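Local coordinates for protein 11R-lipoxygenase (Gersemia fruticosa, PDB 3VF1) that probably inserts molecular oxygen into polyunsaturated fatty acids as a calcium-dependent lipoxygenase, using one non-heme iron per subunit, at residues D225-L229 / H609-A614; K326-T330 / L595-P600. All coordinates share one frame; numbering follows the deposited sequence.

Interaction 1. Residues D225-L229 / H609-A614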
loop_
_atom_site.group_PDB
_atom_site.type_symbol
_atom_site.label_atom_id
_atom_site.label_comp_id
_atom_site.label_asym_id
_atom_site.label_seq_id
_atom_site.Cartn_x
_atom_site.Cartn_y
_atom_site.Cartn_z
ATOM N N ASP A 225 -15.821 14.828 27.252
ATOM C CA ASP A 225 -14.371 14.790 27.327
ATOM C C ASP A 225 -13.946 13.520 28.041
ATOM O O ASP A 225 -14.730 12.920 28.775
ATOM C CB ASP A 225 -13.842 15.992 28.113
ATOM C CG ASP A 225 -14.109 17.313 27.422
ATOM O OD1 ASP A 225 -14.885 17.328 26.443
ATOM O OD2 ASP A 225 -13.544 18.337 27.860
ATOM N N TRP A 226 -12.705 13.107 27.818
ATOM C CA TRP A 226 -12.089 12.099 28.661
ATOM C C TRP A 226 -11.641 12.798 29.936
ATOM O O TRP A 226 -11.178 13.938 29.892
ATOM C CB TRP A 226 -10.895 11.455 27.958
ATOM C CG TRP A 226 -11.275 10.621 26.776
ATOM C CD1 TRP A 226 -11.272 11.004 25.468
ATOM C CD2 TRP A 226 -11.719 9.259 26.796
ATOM N NE1 TRP A 226 -11.686 9.965 24.670
ATOM C CE2 TRP A 226 -11.965 8.882 25.462
ATOM C CE3 TRP A 226 -11.931 8.323 27.813
ATOM C CZ2 TRP A 226 -12.413 7.611 25.117
ATOM C CZ3 TRP A 226 -12.375 7.060 27.467
ATOM C CH2 TRP A 226 -12.611 6.715 26.131
ATOM N N ASP A 227 -11.791 12.127 31.072
ATOM C CA ASP A 227 -11.460 12.733 32.355
ATOM C C ASP A 227 -9.975 13.071 32.431
ATOM O O ASP A 227 -9.599 14.148 32.893
ATOM C CB ASP A 227 -11.847 11.803 33.505
ATOM C CG ASP A 227 -13.338 11.530 33.555
ATOM O OD1 ASP A 227 -14.125 12.475 33.330
ATOM O OD2 ASP A 227 -13.723 10.371 33.813
ATOM N N CYS A 228 -9.133 12.150 31.974
ATOM C CA CYS A 228 -7.693 12.375 31.963
ATOM C C CYS A 228 -7.015 11.595 30.838
ATOM O O CYS A 228 -7.626 10.732 30.207
ATOM C CB CYS A 228 -7.081 11.996 33.313
ATOM S SG CYS A 228 -7.179 10.242 33.714
ATOM N N LEU A 229 -5.745 11.906 30.604
ATOM C CA LEU A 229 -4.989 11.339 29.494
ATOM C C LEU A 229 -4.859 9.822 29.593
ATOM O O LEU A 229 -4.795 9.131 28.575
ATOM C CB LEU A 229 -3.598 11.973 29.444
ATOM C CG LEU A 229 -3.585 13.469 29.115
ATOM C CD1 LEU A 229 -2.258 14.105 29.501
ATOM C CD2 LEU A 229 -3.868 13.685 27.638
ATOM N N HIS A 609 -3.995 20.065 32.564
ATOM C CA HIS A 609 -4.550 18.765 32.210
ATOM C C HIS A 609 -5.951 18.878 31.601
ATOM O O HIS A 609 -6.198 18.369 30.509
ATOM C CB HIS A 609 -4.574 17.848 33.434
ATOM C CG HIS A 609 -4.522 16.392 33.093
ATOM N ND1 HIS A 609 -3.862 15.469 33.872
ATOM C CD2 HIS A 609 -5.047 15.701 32.053
ATOM C CE1 HIS A 609 -3.980 14.270 33.328
ATOM N NE2 HIS A 609 -4.696 14.385 32.225
ATOM N N LYS A 610 -6.861 19.553 32.297
ATOM C CA LYS A 610 -8.250 19.641 31.849
ATOM C C LYS A 610 -8.399 20.423 30.545
ATOM O O LYS A 610 -9.256 20.104 29.720
ATOM C CB LYS A 610 -9.130 20.263 32.937
ATOM C CG LYS A 610 -9.403 19.344 34.119
ATOM C CD LYS A 610 -10.251 18.143 33.717
ATOM C CE LYS A 610 -10.554 17.253 34.915
ATOM N NZ LYS A 610 -11.377 16.066 34.548
ATOM N N VAL A 611 -7.575 21.447 30.361
ATOM C CA VAL A 611 -7.606 22.222 29.126
ATOM C C VAL A 611 -7.249 21.328 27.950
ATOM O O VAL A 611 -7.876 21.390 26.891
ATOM C CB VAL A 611 -6.617 23.401 29.166
ATOM C CG1 VAL A 611 -6.459 24.018 27.780
ATOM C CG2 VAL A 611 -7.075 24.446 30.171
ATOM N N ILE A 612 -6.234 20.494 28.149
ATOM C CA ILE A 612 -5.779 19.574 27.116
ATOM C C ILE A 612 -6.860 18.550 26.776
ATOM O O ILE A 612 -7.066 18.229 25.608
ATOM C CB ILE A 612 -4.481 18.863 27.545
ATOM C CG1 ILE A 612 -3.300 19.827 27.411
ATOM C CG2 ILE A 612 -4.241 17.622 26.698
ATOM C CD1 ILE A 612 -2.000 19.310 27.993
ATOM N N MET A 613 -7.551 18.047 27.794
ATOM C CA MET A 613 -8.620 17.076 27.581
ATOM C C MET A 613 -9.764 17.676 26.769
ATOM O O MET A 613 -10.529 16.950 26.134
ATOM C CB MET A 613 -9.164 16.561 28.917
ATOM C CG MET A 613 -8.136 15.859 29.789
ATOM S SD MET A 613 -7.060 14.747 28.866
ATOM C CE MET A 613 -8.257 13.584 28.217
ATOM N N ALA A 614 -9.881 19.001 26.792
ATOM C CA ALA A 614 -10.953 19.682 26.073
ATOM C C ALA A 614 -10.620 19.828 24.591
ATOM O O ALA A 614 -11.518 19.974 23.758
ATOM C CB ALA A 614 -11.224 21.044 26.692
HETATM O O HOH W 1 -11.489 18.808 30.132
HETATM O O HOH W 2 -11.456 14.383 25.794
#
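Mixed polar and apolar packing joins the loop 225-229, on the way from helix 208-213 to helix 247-250, to the short helix 609-615. The contact is partly buried and lies far from the iron. M613 fills the middle of it. Its chain is bent at chi2 (-43°) and again at chi3, which folds the thioether back against the loop. CE meets CB of W226 at 3.4 Å, and SD lies 3.6 Å from CD2 of L229. The W226 indole itself leads away, toward F232 and helix 619-632.

Two helix side chains grip the loop backbone. The H609 ring takes a hydrogen bond at its edge, where L229 N reaches NE2 at 3.1 Å. The bond is fairly straight (163° at the hydrogen) and lies close to the ring plane. NE2 is the acceptor, which is consistent with a ring not protonated at that nitrogen. CG of L229 sits beside the same nitrogen, and L229 CD2 reaches I612 CG2 at 4.1 Å. K610 bends at chi2 and brings NZ to D227 O at 3.1 Å, in the carbonyl plane and on a lone pair. D227 OD1 is also near, 4.7 Å from K610 NZ, and probably adds some attraction.

Two waters bridge the other end. One gives hydrogen bonds to D225 OD2 and K610 O. The other accepts from W226 N and donates to M613 O. D225 OD1 has its salt bridge with R597. This is plain loop-to-helix packing within the largely helical catalytic domain of a lipoxygenase, with M613 between the two parts.

Interaction 2. Residues K326-T330 / L595-P600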
loop_
_atom_site.group_PDB
_atom_site.type_symbol
_atom_site.label_atom_id
_atom_site.label_comp_id
_atom_site.label_asym_id
_atom_site.label_seq_id
_atom_site.Cartn_x
_atom_site.Cartn_y
_atom_site.Cartn_z
ATOM N N LYS A 326 -16.960 21.160 15.369
ATOM C CA LYS A 326 -15.921 22.074 14.912
ATOM C C LYS A 326 -14.546 21.524 15.270
ATOM O O LYS A 326 -14.290 21.164 16.421
ATOM C CB LYS A 326 -16.104 23.457 15.538
ATOM C CG LYS A 326 -17.419 24.126 15.187
ATOM C CD LYS A 326 -17.431 25.585 15.617
ATOM C CE LYS A 326 -18.732 26.273 15.232
ATOM N NZ LYS A 326 -19.906 25.721 15.967
ATOM N N ARG A 327 -13.665 21.461 14.278
ATOM C CA ARG A 327 -12.323 20.936 14.482
ATOM C C ARG A 327 -11.289 21.953 14.025
ATOM O O ARG A 327 -11.586 22.841 13.224
ATOM C CB ARG A 327 -12.150 19.620 13.725
ATOM C CG ARG A 327 -13.199 18.583 14.083
ATOM C CD ARG A 327 -13.153 17.385 13.156
ATOM N NE ARG A 327 -14.303 16.512 13.357
ATOM C CZ ARG A 327 -14.582 15.455 12.603
ATOM N NH1 ARG A 327 -13.794 15.130 11.588
ATOM N NH2 ARG A 327 -15.655 14.722 12.864
ATOM N N TYR A 328 -10.072 21.820 14.538
ATOM C CA TYR A 328 -9.027 22.792 14.260
ATOM C C TYR A 328 -7.708 22.119 13.919
ATOM O O TYR A 328 -7.468 20.966 14.282
ATOM C CB TYR A 328 -8.835 23.708 15.469
ATOM C CG TYR A 328 -10.098 24.416 15.896
ATOM C CD1 TYR A 328 -11.012 23.794 16.735
ATOM C CD2 TYR A 328 -10.380 25.702 15.456
ATOM C CE1 TYR A 328 -12.171 24.435 17.126
ATOM C CE2 TYR A 328 -11.536 26.351 15.844
ATOM C CZ TYR A 328 -12.428 25.712 16.678
ATOM O OH TYR A 328 -13.582 26.351 17.065
ATOM N N ILE A 329 -6.861 22.853 13.208
ATOM C CA ILE A 329 -5.514 22.409 12.899
ATOM C C ILE A 329 -4.670 23.644 12.634
ATOM O O ILE A 329 -5.194 24.697 12.280
ATOM C CB ILE A 329 -5.478 21.486 11.660
ATOM C CG1 ILE A 329 -4.235 20.593 11.687
ATOM C CG2 ILE A 329 -5.514 22.306 10.374
ATOM C CD1 ILE A 329 -4.205 19.601 12.834
ATOM N N THR A 330 -3.363 23.516 12.815
ATOM C CA THR A 330 -2.454 24.616 12.547
ATOM C C THR A 330 -1.538 24.231 11.390
ATOM O O THR A 330 -1.809 23.270 10.672
ATOM C CB THR A 330 -1.625 24.978 13.795
ATOM O OG1 THR A 330 -0.662 23.950 14.060
ATOM C CG2 THR A 330 -2.533 25.148 15.004
ATOM N N LEU A 595 -7.633 14.833 15.654
ATOM C CA LEU A 595 -8.324 16.113 15.564
ATOM C C LEU A 595 -8.188 16.913 16.854
ATOM O O LEU A 595 -7.799 16.377 17.892
ATOM C CB LEU A 595 -9.806 15.898 15.239
ATOM C CG LEU A 595 -10.642 15.126 16.266
ATOM C CD1 LEU A 595 -11.039 16.001 17.448
ATOM C CD2 LEU A 595 -11.884 14.541 15.609
ATOM N N MET A 596 -8.503 18.201 16.772
ATOM C CA MET A 596 -8.586 19.057 17.945
ATOM C C MET A 596 -9.939 19.757 17.938
ATOM O O MET A 596 -10.384 20.248 16.903
ATOM C CB MET A 596 -7.455 20.087 17.946
ATOM C CG MET A 596 -6.075 19.501 18.212
ATOM S SD MET A 596 -5.916 18.792 19.861
ATOM C CE MET A 596 -4.158 18.466 19.928
ATOM N N ARG A 597 -10.593 19.795 19.094
ATOM C CA ARG A 597 -11.934 20.359 19.195
ATOM C C ARG A 597 -11.909 21.817 19.636
ATOM O O ARG A 597 -12.941 22.486 19.650
ATOM C CB ARG A 597 -12.772 19.545 20.176
ATOM C CG ARG A 597 -13.105 18.150 19.692
ATOM C CD ARG A 597 -13.951 17.425 20.718
ATOM N NE ARG A 597 -13.202 17.179 21.946
ATOM C CZ ARG A 597 -13.728 17.178 23.168
ATOM N NH1 ARG A 597 -15.020 17.414 23.350
ATOM N NH2 ARG A 597 -12.953 16.940 24.216
ATOM N N GLN A 598 -10.729 22.302 20.004
ATOM C CA GLN A 598 -10.565 23.694 20.395
ATOM C C GLN A 598 -9.400 24.296 19.630
ATOM O O GLN A 598 -8.473 23.585 19.250
ATOM C CB GLN A 598 -10.295 23.801 21.893
ATOM C CG GLN A 598 -11.418 23.280 22.772
ATOM C CD GLN A 598 -12.642 24.172 22.732
ATOM O OE1 GLN A 598 -12.569 25.327 22.311
ATOM N NE2 GLN A 598 -13.777 23.639 23.166
ATOM N N PRO A 599 -9.443 25.612 19.393
ATOM C CA PRO A 599 -8.304 26.262 18.744
ATOM C C PRO A 599 -7.070 26.203 19.634
ATOM O O PRO A 599 -7.203 26.002 20.840
ATOM C CB PRO A 599 -8.776 27.709 18.561
ATOM C CG PRO A 599 -9.858 27.897 19.573
ATOM C CD PRO A 599 -10.520 26.563 19.723
ATOM N N PRO A 600 -5.879 26.373 19.048
ATOM C CA PRO A 600 -4.641 26.323 19.831
ATOM C C PRO A 600 -4.560 27.482 20.814
ATOM O O PRO A 600 -5.335 28.430 20.698
ATOM C CB PRO A 600 -3.548 26.444 18.767
ATOM C CG PRO A 600 -4.200 27.166 17.639
ATOM C CD PRO A 600 -5.632 26.715 17.637
#
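Y328 has CG anti to its carbonyl carbon (chi1 -56°), and chi2 turns one ring face onto P599. P599 CD lies over that face, 3.8 Å from the centroid and 17° off the normal. This is a CH-pi contact. P599 N also sits above the middle of the same face. At the ring edge, CE1 lies 3.3 Å from R597 O. Replacing Y328 by an alanine would remove the ring and is likely to leave P599 without its CH-pi partner and open a gap beside the R597 carbonyl.

The backbones meet at one hydrogen bond, Y328 N to M596 O, 2.9 Å long. It is bent, with 141° at the hydrogen, and the donor is tilted out of the carbonyl plane. The same oxygen also receives a CA-H...O contact from R327 CA at 3.2 Å. The R327 side chain runs extended across L595, whose CD2 sits over one guanidinium face, 3.8 Å from NE and offset toward the rim. The charged end is held by D325 in a salt bridge and by the carbonyls of D447 and L450. At the other end of the contact, T330 CG2 packs on P600 CG at 3.7 Å.

The segment 326-330 leads from strand 325-326 into strand 333-338. The segment 595-600 lies between helices 582-586 and 609-615. W378 of helix 369-410 touches T330, M596 and P600, while Q621 of helix 619-632 touches L595 and R597.

In the fold
Interactions 1 and 2 are neighbours, with centres about 14 Å apart on the same side of the chain's centre. R597 joins them: its NH2 makes a salt bridge with D225 OD1 at 3.0 Å and lies 3.1 Å from M613 O. Q598 CG also packs on A614 O. The residues 595-600 lead toward the helix that carries 609-614, so the two contacts involve successive parts of one stretch of chain. Helix 369-410 lies behind both, with W370 at interaction 1 and W378 at interaction 2. That helix also carries the iron ligands H392 and H397. Neither contact lies at the metal site.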